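Local coordinates for protein putative alpha/beta hydrolase (Desulfitobacterium hafniense, PDB 4RPC) that is a putative alpha/beta hydrolase of unestablished substrate that probably works by a serine-hydrolase-like mechanism, at residues L97-M105 with L116-E124; P153-A161 with G210-Q218. One frame throughout, in Å; residues are numbered along the deposited sequence.

How the contacts relate
From the N terminus, contact 1 comes first: it closes a short loop of ten residues, folding helix 97-108 back over the strand 112-119 that follows it. Contact 2 opens only after contact 1 has closed, so the two stand in series and neither nest nor cross. Its far longer loop takes in helices 165-169 and 179-191 and strand 204-210, returning the turn after that strand to helix 154-157. Their centres lie about 17 Å apart, and Glu-124 and Gln-218 pack together at their margins. Both border the probable active site: Gln-122 in contact 1 bonds Ser-96, and Glu-213 in contact 2 bonds His-241.

Contact 1: L97-M105 with L116-E124; sequences LGASVAVEM and LLLDGGQYE
Ala-99 points its methyl group between Leu-118 and Tyr-123, with CB 3.5 Å from Tyr-123 OH and 3.9 Å from Leu-118 CD2. The tyrosine ring turns its edge to the helix backbone, Ala-99 O lying in its plane. One turn on, Val-103 continues the packing. Its CG2, set anti to the carbonyl carbon, meets Leu-118 CD1 at 3.7 Å, and the two side chains cross at about a right angle; the same methyl lies obliquely 4.0 Å from Tyr-123 CE1. Leu-116 and Leu-118 each offer CD2 to Ala-102 CB, Leu-116 CD2 from 3.9 Å. The axes of 97-105 and 116-119 approach to 7.5 Å and run nearly antiparallel, at 155°, a closeness consistent with the small alanines on this face. Gly-121 also matters, since a CB there would press on Ala-99 and clash with Tyr-123 OH.

The polar join runs through water. Ser-100 OG has two waters unusually close, both at 2.5 Å: water 1, which accepts from Gln-122 N, and water 2, which donates to Gln-122 O at 2.8 Å. Both backbone polar groups of Gln-122 thus appear tied through water to one hydroxyl. The Gln-122 side chain, bent at chi2 (-86°), sends NE2 to Ser-96 OG, probably the nucleophile. This is the second half of the beta-alpha-beta crossover 88-95, 97-108, 112-119, whose first turn is probably the nucleophile elbow of the alpha/beta hydrolase fold.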
loop_
_atom_site.group_PDB
_atom_site.type_symbol
_atom_site.label_atom_id
_atom_site.label_comp_id
_atom_site.label_asym_id
_atom_site.label_seq_id
_atom_site.Cartn_x
_atom_site.Cartn_y
_atom_site.Cartn_z
ATOM N N LEU A 97 -1.704 -3.442 1.806
ATOM C CA LEU A 97 -1.602 -3.057 3.204
ATOM C C LEU A 97 -1.134 -1.618 3.378
ATOM O O LEU A 97 -1.539 -0.948 4.315
ATOM C CB LEU A 97 -0.593 -3.922 3.891
ATOM C CG LEU A 97 -0.303 -3.629 5.351
ATOM C CD1 LEU A 97 -1.560 -3.641 6.185
ATOM C CD2 LEU A 97 0.708 -4.690 5.827
ATOM N N GLY A 98 -0.278 -1.164 2.476
ATOM C CA GLY A 98 0.261 0.145 2.590
ATOM C C GLY A 98 -0.843 1.188 2.458
ATOM O O GLY A 98 -0.689 2.272 2.977
ATOM N N ALA A 99 -1.953 0.852 1.782
ATOM C CA ALA A 99 -3.067 1.798 1.669
ATOM C C ALA A 99 -3.788 1.914 3.013
ATOM O O ALA A 99 -4.385 2.931 3.320
ATOM C CB ALA A 99 -4.056 1.338 0.609
ATOM N N SER A 100 -3.791 0.825 3.787
ATOM C CA SER A 100 -4.440 0.847 5.093
ATOM C C SER A 100 -3.606 1.669 6.031
ATOM O O SER A 100 -4.149 2.427 6.795
ATOM C CB SER A 100 -4.610 -0.564 5.687
ATOM O OG SER A 100 -5.427 -1.297 4.867
ATOM N N VAL A 101 -2.305 1.534 5.957
ATOM C CA VAL A 101 -1.398 2.386 6.754
ATOM C C VAL A 101 -1.587 3.897 6.363
ATOM O O VAL A 101 -1.612 4.784 7.223
ATOM C CB VAL A 101 0.040 1.971 6.580
ATOM C CG1 VAL A 101 0.983 2.934 7.323
ATOM C CG2 VAL A 101 0.250 0.552 7.073
ATOM N N ALA A 102 -1.737 4.174 5.079
ATOM C CA ALA A 102 -1.936 5.559 4.623
ATOM C C ALA A 102 -3.226 6.138 5.230
ATOM O O ALA A 102 -3.212 7.216 5.769
ATOM C CB ALA A 102 -2.023 5.603 3.118
ATOM N N VAL A 103 -4.332 5.379 5.160
ATOM C CA VAL A 103 -5.600 5.845 5.664
ATOM C C VAL A 103 -5.488 6.094 7.138
ATOM O O VAL A 103 -5.900 7.119 7.651
ATOM C CB VAL A 103 -6.728 4.845 5.351
ATOM C CG1 VAL A 103 -8.035 5.258 6.018
ATOM C CG2 VAL A 103 -6.945 4.777 3.866
ATOM N N GLU A 104 -4.906 5.141 7.839
ATOM C CA GLU A 104 -4.720 5.294 9.286
ATOM C C GLU A 104 -3.911 6.530 9.634
ATOM O O GLU A 104 -4.154 7.199 10.671
ATOM C CB GLU A 104 -4.037 4.068 9.858
ATOM C CG GLU A 104 -3.778 4.082 11.334
ATOM C CD GLU A 104 -5.014 3.990 12.154
ATOM O OE1 GLU A 104 -6.075 3.558 11.641
ATOM O OE2 GLU A 104 -4.920 4.377 13.328
HETATM N N MSE A 105 -2.905 6.816 8.841
HETATM C CA MSE A 105 -2.174 8.079 9.059
HETATM C C MSE A 105 -3.045 9.304 8.865
HETATM O O MSE A 105 -2.912 10.257 9.591
HETATM C CB MSE A 105 -0.935 8.126 8.181
HETATM C CG MSE A 105 0.089 7.258 8.933
HETATM SE SE MSE A 105 1.636 7.252 7.772
HETATM C CE MSE A 105 2.248 8.977 8.547
ATOM N N LEU A 116 -4.577 11.235 -0.436
ATOM C CA LEU A 116 -4.324 9.815 -0.256
ATOM C C LEU A 116 -4.510 9.221 -1.607
ATOM O O LEU A 116 -5.508 9.533 -2.262
ATOM C CB LEU A 116 -5.307 9.188 0.701
ATOM C CG LEU A 116 -5.162 9.501 2.155
ATOM C CD1 LEU A 116 -6.324 8.879 2.882
ATOM C CD2 LEU A 116 -3.875 8.966 2.689
ATOM N N LEU A 117 -3.531 8.415 -2.060
ATOM C CA LEU A 117 -3.708 7.609 -3.263
ATOM C C LEU A 117 -3.696 6.169 -2.844
ATOM O O LEU A 117 -2.644 5.655 -2.382
ATOM C CB LEU A 117 -2.581 7.826 -4.243
ATOM C CG LEU A 117 -2.611 9.072 -5.111
ATOM C CD1 LEU A 117 -2.409 10.306 -4.287
ATOM C CD2 LEU A 117 -1.617 8.979 -6.266
ATOM N N LEU A 118 -4.810 5.509 -3.021
ATOM C CA LEU A 118 -4.977 4.208 -2.453
ATOM C C LEU A 118 -5.119 3.208 -3.535
ATOM O O LEU A 118 -6.075 3.269 -4.308
ATOM C CB LEU A 118 -6.194 4.206 -1.526
ATOM C CG LEU A 118 -6.205 5.293 -0.482
ATOM C CD1 LEU A 118 -7.533 5.329 0.283
ATOM C CD2 LEU A 118 -5.030 5.109 0.491
ATOM N N ASP A 119 -4.154 2.288 -3.611
ATOM C CA ASP A 119 -4.107 1.315 -4.689
ATOM C C ASP A 119 -4.330 -0.049 -4.058
ATOM O O ASP A 119 -3.489 -0.486 -3.288
ATOM C CB ASP A 119 -2.714 1.440 -5.390
ATOM C CG ASP A 119 -2.594 0.726 -6.789
ATOM O OD1 ASP A 119 -3.501 -0.066 -7.201
ATOM O OD2 ASP A 119 -1.540 0.957 -7.493
ATOM N N GLY A 120 -5.447 -0.730 -4.369
ATOM C CA GLY A 120 -5.711 -2.087 -3.886
ATOM C C GLY A 120 -5.838 -2.272 -2.384
ATOM O O GLY A 120 -5.441 -3.307 -1.814
ATOM N N GLY A 121 -6.464 -1.297 -1.761
ATOM C CA GLY A 121 -6.748 -1.327 -0.355
ATOM C C GLY A 121 -7.891 -2.254 -0.067
ATOM O O GLY A 121 -8.791 -2.422 -0.911
ATOM N N GLN A 122 -7.827 -2.858 1.115
ATOM C CA GLN A 122 -8.776 -3.853 1.582
ATOM C C GLN A 122 -8.990 -3.441 3.039
ATOM O O GLN A 122 -8.036 -3.321 3.759
ATOM C CB GLN A 122 -8.182 -5.296 1.415
ATOM C CG GLN A 122 -6.938 -5.725 2.287
ATOM C CD GLN A 122 -5.465 -5.373 1.758
ATOM O OE1 GLN A 122 -4.515 -5.192 2.580
ATOM N NE2 GLN A 122 -5.275 -5.295 0.397
ATOM N N TYR A 123 -10.219 -3.116 3.449
ATOM C CA TYR A 123 -10.427 -2.480 4.772
ATOM C C TYR A 123 -11.543 -3.093 5.609
ATOM O O TYR A 123 -12.004 -2.492 6.584
ATOM C CB TYR A 123 -10.712 -0.986 4.627
ATOM C CG TYR A 123 -9.857 -0.275 3.615
ATOM C CD1 TYR A 123 -8.607 0.307 3.973
ATOM C CD2 TYR A 123 -10.284 -0.156 2.308
ATOM C CE1 TYR A 123 -7.820 0.973 3.040
ATOM C CE2 TYR A 123 -9.476 0.478 1.369
ATOM C CZ TYR A 123 -8.254 1.046 1.750
ATOM O OH TYR A 123 -7.516 1.685 0.781
ATOM N N GLU A 124 -11.923 -4.302 5.272
ATOM C CA GLU A 124 -13.110 -4.930 5.860
ATOM C C GLU A 124 -12.950 -5.241 7.370
ATOM O O GLU A 124 -13.780 -4.832 8.224
ATOM C CB GLU A 124 -13.410 -6.207 5.085
ATOM C CG GLU A 124 -14.608 -6.983 5.582
ATOM C CD GLU A 124 -15.905 -6.246 5.308
ATOM O OE1 GLU A 124 -16.383 -6.262 4.140
ATOM O OE2 GLU A 124 -16.432 -5.638 6.260
HETATM O O HOH W 1 -5.347 -2.030 2.529
HETATM O O HOH W 2 -6.131 -3.568 5.743
#

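Contact 2: P153-A161 with G210-Q218; sequences PVKENMGFA and GGNEIYGAQ
The probable acid loop of a Ser-His-Glu triad, 210-218, packs through Asn-212 to Tyr-215 on the end of helix 154-157, where Gly-159 closes a Schellman motif. Ile-214 N donates to Asn-157 O at 3.2 Å, a bent bond with the donor tilted out of the carbonyl plane. From the same residue, CG1 set anti to the carbonyl carbon carries CD1 to 3.5 Å from Glu-156 O, while CG2 rests 3.5 Å above the centre of the Tyr-215 ring. Asn-157 OD1 comes up obliquely to that ring, 3.7 Å from Tyr-215 CE2, with amide and ring planes 55° apart. Gly-159 CA makes a CA-H...O contact of 3.2 Å with Asn-212 O; a side chain at this glycine would clash with Asn-212. Water 3 accepts from Asn-212 ND2 and lies 2.9 Å from Gly-159 O.

Glu-213 runs past Met-158 O, extended at chi2 (-175°). Its OE1 takes Gly-210 N on the anti lone pair at 3.2 Å, nearly straight at 157°, and OE2 bonds His-241 ND1, so both oxygens are held. An alanine in place of Glu-213 would probably leave Gly-210 N and His-241 ND1 without their mate and the imidazole freer to turn. Met-158 also bonds His-241 through the backbone. An acid in the loop after strand 204-210, bonded to the histidine, is consistent with an alpha/beta hydrolase catalytic triad.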
loop_
_atom_site.group_PDB
_atom_site.type_symbol
_atom_site.label_atom_id
_atom_site.label_comp_id
_atom_site.label_asym_id
_atom_site.label_seq_id
_atom_site.Cartn_x
_atom_site.Cartn_y
_atom_site.Cartn_z
ATOM N N PRO A 153 -9.902 -19.231 -5.786
ATOM C CA PRO A 153 -10.309 -18.139 -6.646
ATOM C C PRO A 153 -9.536 -16.856 -6.336
ATOM O O PRO A 153 -9.917 -15.794 -6.791
ATOM C CB PRO A 153 -11.774 -17.971 -6.278
ATOM C CG PRO A 153 -11.793 -18.250 -4.802
ATOM C CD PRO A 153 -10.710 -19.275 -4.556
ATOM N N VAL A 154 -8.474 -16.944 -5.534
ATOM C CA VAL A 154 -7.685 -15.772 -5.261
ATOM C C VAL A 154 -7.114 -15.263 -6.587
ATOM O O VAL A 154 -7.119 -14.094 -6.840
ATOM C CB VAL A 154 -6.554 -16.074 -4.269
ATOM C CG1 VAL A 154 -5.558 -14.931 -4.215
ATOM C CG2 VAL A 154 -7.115 -16.352 -2.859
ATOM N N LYS A 155 -6.592 -16.139 -7.411
ATOM C CA LYS A 155 -5.886 -15.691 -8.587
ATOM C C LYS A 155 -6.820 -14.829 -9.442
ATOM O O LYS A 155 -6.431 -13.750 -9.876
ATOM C CB LYS A 155 -5.431 -16.899 -9.391
ATOM C CG LYS A 155 -4.598 -16.581 -10.613
ATOM C CD LYS A 155 -4.123 -17.862 -11.276
ATOM C CE LYS A 155 -5.213 -18.413 -12.141
ATOM N NZ LYS A 155 -4.745 -19.684 -12.687
ATOM N N GLU A 156 -8.059 -15.299 -9.608
ATOM C CA GLU A 156 -9.057 -14.652 -10.487
ATOM C C GLU A 156 -9.571 -13.404 -9.843
ATOM O O GLU A 156 -9.722 -12.407 -10.511
ATOM C CB GLU A 156 -10.270 -15.561 -10.795
ATOM C CG GLU A 156 -9.928 -16.828 -11.555
ATOM C CD GLU A 156 -9.244 -17.868 -10.677
ATOM O OE1 GLU A 156 -9.044 -17.621 -9.444
ATOM O OE2 GLU A 156 -8.863 -18.917 -11.231
ATOM N N ASN A 157 -9.822 -13.459 -8.538
ATOM C CA ASN A 157 -10.283 -12.277 -7.835
ATOM C C ASN A 157 -9.314 -11.080 -7.902
ATOM O O ASN A 157 -9.754 -9.914 -8.062
ATOM C CB ASN A 157 -10.612 -12.609 -6.389
ATOM C CG ASN A 157 -11.773 -13.583 -6.277
ATOM O OD1 ASN A 157 -12.625 -13.696 -7.186
ATOM N ND2 ASN A 157 -11.787 -14.331 -5.204
HETATM N N MSE A 158 -8.019 -11.372 -7.780
HETATM C CA MSE A 158 -7.008 -10.330 -7.886
HETATM C C MSE A 158 -6.779 -9.894 -9.335
HETATM O O MSE A 158 -6.057 -8.933 -9.569
HETATM C CB MSE A 158 -5.716 -10.805 -7.259
HETATM C CG MSE A 158 -5.858 -11.076 -5.773
HETATM SE SE MSE A 158 -4.052 -11.573 -5.099
HETATM C CE MSE A 158 -3.465 -9.781 -4.660
ATOM N N GLY A 159 -7.357 -10.584 -10.329
ATOM C CA GLY A 159 -7.376 -10.046 -11.728
ATOM C C GLY A 159 -6.359 -10.704 -12.628
ATOM O O GLY A 159 -5.929 -10.127 -13.645
ATOM N N PHE A 160 -6.049 -11.954 -12.305
ATOM C CA PHE A 160 -5.018 -12.694 -13.009
ATOM C C PHE A 160 -5.494 -14.005 -13.589
ATOM O O PHE A 160 -4.748 -14.992 -13.623
ATOM C CB PHE A 160 -3.831 -12.931 -12.060
ATOM C CG PHE A 160 -3.201 -11.674 -11.575
ATOM C CD1 PHE A 160 -2.555 -10.813 -12.467
ATOM C CD2 PHE A 160 -3.232 -11.336 -10.211
ATOM C CE1 PHE A 160 -1.958 -9.635 -12.019
ATOM C CE2 PHE A 160 -2.649 -10.166 -9.765
ATOM C CZ PHE A 160 -2.016 -9.304 -10.675
ATOM N N ALA A 161 -6.743 -14.031 -14.034
ATOM C CA ALA A 161 -7.278 -15.182 -14.802
ATOM C C ALA A 161 -6.436 -15.511 -16.058
ATOM O O ALA A 161 -6.437 -16.633 -16.508
ATOM C CB ALA A 161 -8.715 -14.934 -15.214
ATOM N N GLY A 210 -7.542 -1.478 -10.704
ATOM C CA GLY A 210 -7.302 -2.279 -11.889
ATOM C C GLY A 210 -8.617 -2.866 -12.364
ATOM O O GLY A 210 -9.330 -3.510 -11.591
ATOM N N GLY A 211 -8.924 -2.679 -13.640
ATOM C CA GLY A 211 -10.160 -3.192 -14.217
ATOM C C GLY A 211 -10.375 -4.694 -14.157
ATOM O O GLY A 211 -11.474 -5.155 -14.284
ATOM N N ASN A 212 -9.329 -5.477 -14.032
ATOM C CA ASN A 212 -9.510 -6.928 -13.885
ATOM C C ASN A 212 -9.766 -7.385 -12.470
ATOM O O ASN A 212 -10.124 -8.549 -12.267
ATOM C CB ASN A 212 -8.301 -7.681 -14.438
ATOM C CG ASN A 212 -8.211 -7.587 -15.932
ATOM O OD1 ASN A 212 -9.166 -7.145 -16.589
ATOM N ND2 ASN A 212 -7.079 -8.016 -16.485
ATOM N N GLU A 213 -9.536 -6.500 -11.489
ATOM C CA GLU A 213 -9.887 -6.808 -10.089
ATOM C C GLU A 213 -11.383 -6.918 -9.982
ATOM O O GLU A 213 -12.111 -5.930 -10.037
ATOM C CB GLU A 213 -9.380 -5.769 -9.093
ATOM C CG GLU A 213 -7.860 -5.660 -9.031
ATOM C CD GLU A 213 -7.373 -4.696 -7.944
ATOM O OE1 GLU A 213 -7.278 -3.455 -8.202
ATOM O OE2 GLU A 213 -7.073 -5.194 -6.813
ATOM N N ILE A 214 -11.833 -8.139 -9.798
ATOM C CA ILE A 214 -13.265 -8.447 -9.724
ATOM C C ILE A 214 -14.017 -7.604 -8.690
ATOM O O ILE A 214 -15.117 -7.182 -8.939
ATOM C CB ILE A 214 -13.443 -9.966 -9.537
ATOM C CG1 ILE A 214 -12.856 -10.662 -10.791
ATOM C CG2 ILE A 214 -14.912 -10.334 -9.252
ATOM C CD1 ILE A 214 -13.140 -12.149 -10.913
ATOM N N TYR A 215 -13.401 -7.288 -7.568
ATOM C CA TYR A 215 -14.084 -6.498 -6.548
ATOM C C TYR A 215 -13.339 -5.214 -6.301
ATOM O O TYR A 215 -13.404 -4.658 -5.205
ATOM C CB TYR A 215 -14.230 -7.317 -5.247
ATOM C CG TYR A 215 -14.874 -8.656 -5.502
ATOM C CD1 TYR A 215 -16.206 -8.737 -5.941
ATOM C CD2 TYR A 215 -14.147 -9.848 -5.351
ATOM C CE1 TYR A 215 -16.813 -9.966 -6.198
ATOM C CE2 TYR A 215 -14.737 -11.081 -5.601
ATOM C CZ TYR A 215 -16.071 -11.142 -6.021
ATOM O OH TYR A 215 -16.659 -12.370 -6.299
ATOM N N GLY A 216 -12.657 -4.708 -7.334
ATOM C CA GLY A 216 -11.850 -3.499 -7.205
ATOM C C GLY A 216 -12.567 -2.329 -6.556
ATOM O O GLY A 216 -11.940 -1.550 -5.849
ATOM N N ALA A 217 -13.879 -2.215 -6.749
ATOM C CA ALA A 217 -14.646 -1.081 -6.209
ATOM C C ALA A 217 -15.341 -1.305 -4.833
ATOM O O ALA A 217 -16.017 -0.405 -4.309
ATOM C CB ALA A 217 -15.667 -0.638 -7.254
ATOM N N GLN A 218 -15.157 -2.474 -4.230
ATOM C CA GLN A 218 -15.922 -2.851 -3.025
ATOM C C GLN A 218 -15.857 -1.809 -1.919
ATOM O O GLN A 218 -16.834 -1.565 -1.242
ATOM C CB GLN A 218 -15.349 -4.165 -2.486
ATOM C CG GLN A 218 -15.974 -4.750 -1.207
ATOM C CD GLN A 218 -15.254 -6.036 -0.782
ATOM O OE1 GLN A 218 -14.440 -6.574 -1.539
ATOM N NE2 GLN A 218 -15.535 -6.521 0.423
HETATM O O HOH W 3 -4.199 -8.738 -15.453
#